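Local coordinates for possible transcriptional regulator, ArsR family protein (Rhodococcus sp., PDB 2OQG), which probably binds DNA as a transcription factor of the ArsR family, through a winged helix-turn-helix domain, at residues D20-E25 and A52-A57; E25-L30 and G62-V67. All blocks are in the same frame, centred on the assembly; numbering follows the deposited sequence.

Contact 1: residues D20-E25 and A52-A57; sequences DETRWE and AKHLNA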
ATOM      1  N   ASP A  20      -8.871  14.229  21.564  1.00 13.66           N
ATOM      2  CA  ASP A  20      -8.653  15.462  20.789  1.00 16.22           C
ATOM      3  C   ASP A  20      -9.478  15.495  19.527  1.00 15.99           C
ATOM      4  O   ASP A  20      -9.349  14.606  18.717  1.00 16.26           O
ATOM      5  CB  ASP A  20      -7.194  15.529  20.418  1.00 17.88           C
ATOM      6  CG  ASP A  20      -6.845  16.800  19.706  1.00 23.00           C
ATOM      7  OD1 ASP A  20      -6.671  17.815  20.379  1.00 30.79           O
ATOM      8  OD2 ASP A  20      -6.752  16.775  18.463  1.00 30.55           O
ATOM      9  N   GLU A  21     -10.307  16.536  19.371  0.50 16.41           N
ATOM     10  CA  GLU A  21     -11.178  16.674  18.207  0.50 17.13           C
ATOM     11  C   GLU A  21     -10.384  16.707  16.902  0.50 16.47           C
ATOM     12  O   GLU A  21     -10.770  16.097  15.916  0.50 16.02           O
ATOM     13  CB  GLU A  21     -12.014  17.935  18.317  0.50 18.66           C
ATOM     14  CG  GLU A  21     -13.187  17.919  17.377  0.50 20.34           C
ATOM     15  CD  GLU A  21     -14.156  19.036  17.635  0.50 24.73           C
ATOM     16  OE1 GLU A  21     -13.833  19.940  18.445  0.50 25.29           O
ATOM     17  OE2 GLU A  21     -15.242  19.003  17.018  0.50 27.54           O
ATOM     18  N   THR A  22      -9.242  17.385  16.915  1.00 16.62           N
ATOM     19  CA  THR A  22      -8.386  17.425  15.715  1.00 16.35           C
ATOM     20  C   THR A  22      -7.927  16.010  15.289  1.00 15.39           C
ATOM     21  O   THR A  22      -7.888  15.695  14.129  1.00 14.36           O
ATOM     22  CB  THR A  22      -7.168  18.292  15.958  1.00 17.76           C
ATOM     23  OG1 THR A  22      -7.600  19.609  16.344  1.00 20.75           O
ATOM     24  CG2 THR A  22      -6.224  18.357  14.700  1.00 18.44           C
ATOM     25  N   ARG A  23      -7.558  15.158  16.251  1.00 14.27           N
ATOM     26  CA  ARG A  23      -7.178  13.780  15.906  1.00 12.07           C
ATOM     27  C   ARG A  23      -8.372  13.028  15.320  1.00 11.43           C
ATOM     28  O   ARG A  23      -8.171  12.230  14.437  1.00 11.74           O
ATOM     29  CB  ARG A  23      -6.507  13.066  17.086  1.00 13.08           C
ATOM     30  CG  ARG A  23      -5.079  13.629  17.242  1.00 13.48           C
ATOM     31  CD  ARG A  23      -4.235  12.800  18.155  1.00 14.83           C
ATOM     32  NE  ARG A  23      -4.577  12.934  19.546  1.00 17.19           N
ATOM     33  CZ  ARG A  23      -4.013  13.810  20.382  1.00 19.47           C
ATOM     34  NH1 ARG A  23      -3.087  14.664  19.933  1.00 19.45           N
ATOM     35  NH2 ARG A  23      -4.363  13.828  21.669  1.00 19.05           N
ATOM     36  N   TRP A  24      -9.606  13.277  15.807  1.00 11.55           N
ATOM     37  CA  TRP A  24     -10.790  12.648  15.187  1.00 12.79           C
ATOM     38  C   TRP A  24     -10.977  13.109  13.748  1.00 13.61           C
ATOM     39  O   TRP A  24     -11.380  12.323  12.888  1.00 14.75           O
ATOM     40  CB  TRP A  24     -12.061  12.924  15.994  1.00 13.07           C
ATOM     41  CG  TRP A  24     -12.212  11.943  17.170  1.00 12.77           C
ATOM     42  CD1 TRP A  24     -12.036  12.211  18.513  1.00 13.09           C
ATOM     43  CD2 TRP A  24     -12.546  10.549  17.078  1.00 12.05           C
ATOM     44  NE1 TRP A  24     -12.230  11.072  19.252  1.00 12.63           N
ATOM     45  CE2 TRP A  24     -12.584  10.039  18.408  1.00 14.22           C
ATOM     46  CE3 TRP A  24     -12.794   9.687  16.010  1.00 14.20           C
ATOM     47  CZ2 TRP A  24     -12.840   8.685  18.688  1.00 14.49           C
ATOM     48  CZ3 TRP A  24     -13.096   8.358  16.277  1.00 13.78           C
ATOM     49  CH2 TRP A  24     -13.128   7.866  17.615  1.00 14.69           C
ATOM     50  N   GLU A  25     -10.701  14.388  13.510  0.50 14.88           N
ATOM     51  CA  GLU A  25     -10.777  14.987  12.156  0.50 15.39           C
ATOM     52  C   GLU A  25      -9.788  14.269  11.226  0.50 15.34           C
ATOM     53  O   GLU A  25     -10.109  13.968  10.068  0.50 16.19           O
ATOM     54  CB  GLU A  25     -10.454  16.498  12.166  0.50 16.69           C
ATOM     55  CG  GLU A  25     -11.052  17.320  13.321  0.50 20.34           C
ATOM     56  CD  GLU A  25     -12.545  17.560  13.186  0.50 24.71           C
ATOM     57  OE1 GLU A  25     -13.069  17.477  12.052  0.50 28.15           O
ATOM     58  OE2 GLU A  25     -13.204  17.848  14.215  0.50 26.70           O
ATOM     59  N   ALA A  52       2.255  16.121  11.692  1.00 15.66           N
ATOM     60  CA  ALA A  52       3.301  15.076  11.912  1.00 16.02           C
ATOM     61  C   ALA A  52       3.240  14.514  13.322  1.00 15.62           C
ATOM     62  O   ALA A  52       3.315  13.278  13.505  1.00 16.01           O
ATOM     63  CB  ALA A  52       4.682  15.636  11.620  1.00 17.75           C
ATOM     64  N   LYS A  53       3.101  15.404  14.313  1.00 17.23           N
ATOM     65  CA  LYS A  53       3.065  15.004  15.711  1.00 17.30           C
ATOM     66  C   LYS A  53       1.820  14.166  15.996  1.00 16.10           C
ATOM     67  O   LYS A  53       1.908  13.131  16.672  1.00 15.60           O
ATOM     68  CB  LYS A  53       3.061  16.232  16.643  1.00 20.01           C
ATOM     69  CG  LYS A  53       4.434  16.877  16.761  1.00 25.03           C
ATOM     70  CD  LYS A  53       4.403  18.022  17.757  1.00 31.99           C
ATOM     71  CE  LYS A  53       4.419  19.336  17.031  1.00 37.54           C
ATOM     72  NZ  LYS A  53       5.776  19.517  16.429  1.00 40.44           N
ATOM     73  N   HIS A  54       0.664  14.625  15.502  1.00 14.26           N
ATOM     74  CA  HIS A  54      -0.596  13.865  15.658  1.00 13.70           C
ATOM     75  C   HIS A  54      -0.434  12.489  14.994  1.00 12.39           C
ATOM     76  O   HIS A  54      -0.878  11.489  15.585  1.00 11.96           O
ATOM     77  CB  HIS A  54      -1.738  14.603  15.008  1.00 14.71           C
ATOM     78  CG  HIS A  54      -2.236  15.790  15.777  1.00 14.92           C
ATOM     79  ND1 HIS A  54      -2.525  15.753  17.125  1.00 16.89           N
ATOM     80  CD2 HIS A  54      -2.502  17.062  15.372  1.00 18.55           C
ATOM     81  CE1 HIS A  54      -2.949  16.943  17.520  1.00 20.01           C
ATOM     82  NE2 HIS A  54      -2.947  17.753  16.472  1.00 20.30           N
ATOM     83  N   LEU A  55       0.118  12.448  13.777  1.00 11.43           N
ATOM     84  CA  LEU A  55       0.280  11.163  13.072  1.00 11.37           C
ATOM     85  C   LEU A  55       1.174  10.210  13.852  1.00 12.33           C
ATOM     86  O   LEU A  55       0.892   9.016  13.956  1.00 11.59           O
ATOM     87  CB  LEU A  55       0.793  11.326  11.678  1.00 13.71           C
ATOM     88  CG  LEU A  55      -0.203  11.946  10.721  1.00 10.61           C
ATOM     89  CD1 LEU A  55       0.567  12.346   9.456  1.00 14.34           C
ATOM     90  CD2 LEU A  55      -1.430  10.984  10.415  1.00 10.18           C
ATOM     91  N   ASN A  56       2.249  10.747  14.421  1.00 12.07           N
ATOM     92  CA  ASN A  56       3.188   9.889  15.185  1.00 12.34           C
ATOM     93  C   ASN A  56       2.452   9.309  16.385  1.00 11.30           C
ATOM     94  O   ASN A  56       2.619   8.102  16.708  1.00 13.68           O
ATOM     95  CB  ASN A  56       4.439  10.693  15.622  1.00 13.56           C
ATOM     96  CG  ASN A  56       5.308  11.059  14.443  1.00 17.07           C
ATOM     97  OD1 ASN A  56       5.144  10.491  13.365  1.00 20.34           O
ATOM     98  ND2 ASN A  56       6.235  12.029  14.624  1.00 21.16           N
ATOM     99  N   ALA A  57       1.651  10.146  17.046  1.00 12.17           N
ATOM    100  CA  ALA A  57       0.914   9.693  18.251  1.00 12.79           C
ATOM    101  C   ALA A  57      -0.087   8.631  17.837  1.00 12.00           C
ATOM    102  O   ALA A  57      -0.203   7.560  18.511  1.00 12.65           O
ATOM    103  CB  ALA A  57       0.217  10.841  18.926  1.00 13.28           C
TER
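In this winged helix-turn-helix domain the N-terminal turn of helix 21-32 meets helix 48-60, the second helix of the helix-turn-helix and in this family usually the DNA-recognition helix, through the ring of His-54. Arg-23 NH1 donates to His-54 ND1 at 3.1 Å. The donor lies in the imidazole plane, only 4° out of it, at the ring edge, while the guanidinium and ring planes are turned 57° apart. Arg-23 CG lies 3.3 Å from His-54 ND1, and from there the bend at chi3 (-73°) swings the guanidinium back toward the same nitrogen. Beyond the contact, Arg-23 NE and NH2 hydrogen-bond to the carbonyl oxygens of Ala-17 and Ala-16, so the guanidinium ties the C-terminal end of helix 5-17 to the histidine. Farther round the ring, Thr-22 CG2 comes to 3.8 Å from His-54 NE2. Asp-20 is the N-cap of helix 21-32; with CG anti to its own N, its carboxylate also comes near the imidazole. The capping bond runs from Arg-23 N to the anti lone pair of Asp-20 OD2, 2.9 Å away.

Contact 2: residues E25-L30 and G62-V67; sequences EILTEL and GLVESV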
ATOM      1  N   GLU A  25     -10.701  14.388  13.510  0.50 14.88           N
ATOM      2  CA  GLU A  25     -10.777  14.987  12.156  0.50 15.39           C
ATOM      3  C   GLU A  25      -9.788  14.269  11.226  0.50 15.34           C
ATOM      4  O   GLU A  25     -10.109  13.968  10.068  0.50 16.19           O
ATOM      5  CB  GLU A  25     -10.454  16.498  12.166  0.50 16.69           C
ATOM      6  CG  GLU A  25     -11.052  17.320  13.321  0.50 20.34           C
ATOM      7  CD  GLU A  25     -12.545  17.560  13.186  0.50 24.71           C
ATOM      8  OE1 GLU A  25     -13.069  17.477  12.052  0.50 28.15           O
ATOM      9  OE2 GLU A  25     -13.204  17.848  14.215  0.50 26.70           O
ATOM     10  N   ILE A  26      -8.579  14.008  11.733  1.00 14.70           N
ATOM     11  CA  ILE A  26      -7.553  13.294  10.958  1.00 14.08           C
ATOM     12  C   ILE A  26      -7.975  11.854  10.726  1.00 13.61           C
ATOM     13  O   ILE A  26      -7.886  11.341   9.600  1.00 13.92           O
ATOM     14  CB  ILE A  26      -6.158  13.394  11.661  1.00 14.15           C
ATOM     15  CG1 ILE A  26      -5.640  14.846  11.673  1.00 14.68           C
ATOM     16  CG2 ILE A  26      -5.145  12.345  11.114  1.00 14.89           C
ATOM     17  CD1 ILE A  26      -4.419  15.036  12.541  1.00 17.53           C
ATOM     18  N   LEU A  27      -8.438  11.198  11.788  1.00 12.11           N
ATOM     19  CA  LEU A  27      -8.823   9.793  11.680  1.00 12.22           C
ATOM     20  C   LEU A  27      -9.938   9.637  10.651  1.00 12.95           C
ATOM     21  O   LEU A  27      -9.922   8.692   9.859  1.00 15.19           O
ATOM     22  CB  LEU A  27      -9.306   9.220  13.041  1.00 12.56           C
ATOM     23  CG  LEU A  27      -8.112   8.924  13.953  1.00 13.42           C
ATOM     24  CD1 LEU A  27      -8.606   8.576  15.375  1.00 15.97           C
ATOM     25  CD2 LEU A  27      -7.227   7.734  13.480  1.00 12.08           C
ATOM     26  N   THR A  28     -10.908  10.554  10.684  1.00 14.14           N
ATOM     27  CA  THR A  28     -12.045  10.463   9.782  1.00 15.99           C
ATOM     28  C   THR A  28     -11.575  10.585   8.322  1.00 16.02           C
ATOM     29  O   THR A  28     -12.005   9.800   7.432  1.00 16.17           O
ATOM     30  CB  THR A  28     -13.052  11.540  10.133  1.00 16.82           C
ATOM     31  OG1 THR A  28     -13.522  11.271  11.456  1.00 19.26           O
ATOM     32  CG2 THR A  28     -14.234  11.488   9.178  1.00 19.54           C
ATOM     33  N   GLU A  29     -10.687  11.541   8.088  1.00 15.14           N
ATOM     34  CA  GLU A  29     -10.075  11.647   6.763  1.00 15.40           C
ATOM     35  C   GLU A  29      -9.376  10.351   6.343  1.00 15.58           C
ATOM     36  O   GLU A  29      -9.614   9.825   5.236  1.00 16.34           O
ATOM     37  CB  GLU A  29      -9.079  12.813   6.723  1.00 15.58           C
ATOM     38  CG  GLU A  29      -9.724  14.190   6.495  1.00 20.18           C
ATOM     39  CD  GLU A  29     -10.536  14.271   5.156  1.00 27.19           C
ATOM     40  OE1 GLU A  29     -10.101  13.685   4.137  1.00 29.05           O
ATOM     41  OE2 GLU A  29     -11.630  14.889   5.128  1.00 31.60           O
ATOM     42  N   LEU A  30      -8.543   9.829   7.240  1.00 13.98           N
ATOM     43  CA  LEU A  30      -7.718   8.650   6.931  1.00 13.60           C
ATOM     44  C   LEU A  30      -8.478   7.342   6.899  1.00 13.88           C
ATOM     45  O   LEU A  30      -7.963   6.347   6.379  1.00 13.07           O
ATOM     46  CB  LEU A  30      -6.564   8.535   7.922  1.00 13.67           C
ATOM     47  CG  LEU A  30      -5.576   9.704   7.955  1.00 11.43           C
ATOM     48  CD1 LEU A  30      -4.453   9.411   8.970  1.00 15.51           C
ATOM     49  CD2 LEU A  30      -4.975   9.987   6.580  1.00  9.97           C
ATOM     50  N   GLY A  62      -1.384   2.605  17.537  1.00 10.90           N
ATOM     51  CA  GLY A  62      -1.985   1.623  16.637  1.00 11.47           C
ATOM     52  C   GLY A  62      -3.239   2.055  15.900  1.00 10.86           C
ATOM     53  O   GLY A  62      -3.890   1.238  15.222  1.00 12.95           O
ATOM     54  N   LEU A  63      -3.578   3.333  15.981  1.00 10.06           N
ATOM     55  CA  LEU A  63      -4.807   3.816  15.314  1.00  7.57           C
ATOM     56  C   LEU A  63      -4.623   4.151  13.844  1.00  8.68           C
ATOM     57  O   LEU A  63      -5.604   4.269  13.056  1.00 11.38           O
ATOM     58  CB  LEU A  63      -5.329   5.070  16.040  1.00  7.64           C
ATOM     59  CG  LEU A  63      -5.982   4.745  17.391  1.00  9.58           C
ATOM     60  CD1 LEU A  63      -6.230   6.006  18.176  1.00 14.70           C
ATOM     61  CD2 LEU A  63      -7.330   4.056  17.132  1.00 12.36           C
ATOM     62  N   VAL A  64      -3.359   4.342  13.473  1.00  8.81           N
ATOM     63  CA  VAL A  64      -2.952   4.690  12.082  1.00  9.45           C
ATOM     64  C   VAL A  64      -1.757   3.875  11.686  1.00  9.07           C
ATOM     65  O   VAL A  64      -0.861   3.579  12.541  1.00  9.71           O
ATOM     66  CB  VAL A  64      -2.634   6.241  11.965  1.00  8.63           C
ATOM     67  CG1 VAL A  64      -1.905   6.581  10.720  1.00  9.61           C
ATOM     68  CG2 VAL A  64      -3.922   7.030  12.152  1.00  9.35           C
ATOM     69  N   GLU A  65      -1.712   3.498  10.391  1.00  9.99           N
ATOM     70  CA  GLU A  65      -0.493   2.931   9.857  1.00 12.21           C
ATOM     71  C   GLU A  65      -0.009   3.743   8.647  1.00 11.76           C
ATOM     72  O   GLU A  65      -0.832   4.269   7.877  1.00 13.24           O
ATOM     73  CB  GLU A  65      -0.629   1.443   9.491  1.00 13.84           C
ATOM     74  CG  GLU A  65      -1.572   1.169   8.351  1.00 14.79           C
ATOM     75  CD  GLU A  65      -1.773  -0.330   8.091  1.00 17.71           C
ATOM     76  OE1 GLU A  65      -1.141  -1.161   8.810  1.00 22.62           O
ATOM     77  OE2 GLU A  65      -2.612  -0.683   7.192  1.00 23.37           O
ATOM     78  N   SER A  66       1.314   3.825   8.472  1.00 11.96           N
ATOM     79  CA  SER A  66       1.842   4.354   7.241  1.00 13.37           C
ATOM     80  C   SER A  66       1.767   3.316   6.119  1.00 13.89           C
ATOM     81  O   SER A  66       1.879   2.077   6.353  1.00 15.59           O
ATOM     82  CB  SER A  66       3.271   4.764   7.451  1.00 15.86           C
ATOM     83  OG  SER A  66       3.961   3.608   7.765  1.00 19.63           O
ATOM     84  N   VAL A  67       1.562   3.832   4.912  1.00 13.42           N
ATOM     85  CA  VAL A  67       1.395   3.035   3.719  1.00 14.92           C
ATOM     86  C   VAL A  67       2.429   3.633   2.753  1.00 15.62           C
ATOM     87  O   VAL A  67       2.260   4.757   2.261  1.00 16.60           O
ATOM     88  CB  VAL A  67      -0.053   3.141   3.147  1.00 16.65           C
ATOM     89  CG1 VAL A  67      -0.200   2.331   1.860  1.00 17.68           C
ATOM     90  CG2 VAL A  67      -1.145   2.738   4.163  1.00 15.82           C
TER
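The hydrophobic core of the winged helix-turn-helix domain contains this contact, where helix 21-32 packs against the start of the wing hairpin. Leu-27 and Leu-30, one turn apart, both reach Val-64, the first residue of strand 64-69. Val-64 CG2 is the shared methyl: Leu-27 CD2 meets it at 3.6 Å and Leu-30 CD1 at 4.0 Å. With CG1 anti to the backbone N (chi1 165°), CG2 sits beside that N and meets both leucines, while CG1 grazes Leu-30 CD1. The two leucines arrive differently, Leu-27 slanting across the valine and Leu-30 crossing it at about a right angle. Leu-27 CD2 also leans on the residue before the strand, 4.2 Å from Leu-63 CB and 3.8 Å from Leu-63 O. Gly-62, with positive phi (87°), is the C-prime residue of the Schellman motif that closes helix 48-60, where Leu-63 N bonds to Leu-58 O; that turn leads the chain directly into the wing. Around the pair, Tyr-75 of strand 72-77 touches both Leu-30 and Val-64, Leu-18 touches Leu-27 and Leu-63, and Trp-96 of the second subunit packs on Leu-27. Farther along the strand, Val-67 pairs antiparallel with a strand of the third subunit, so the sheet runs on across the interface. The helix has a backbone hydrogen bond to the wing, from Leu-30 to Ala-77, but between 25-30 and 62-67 the join is apolar: four buried residues held chiefly by shape and exclusion of water.

Helix 21-32 serves both contacts, which share Glu-25 and have centres 8 Å apart. Along the chain the segments alternate: 20-25, then 25-30, then 52-57 and finally 62-67; helix 48-60 is followed directly by strand 64-69. Helix 21-32 meets helix 48-60, the putative recognition helix, from its first turn as far as Leu-30, and the wing through Leu-27 and Leu-30. Between the contacts the packing is continuous: Ile-26 CD1 lies 3.7 Å from His-54 CB, and Leu-30 CD1 lies 3.7 Å from Leu-55 CD2. A partly exposed polar contact therefore borders a buried apolar one, and together they join the two elements that would be expected to face DNA to one helix.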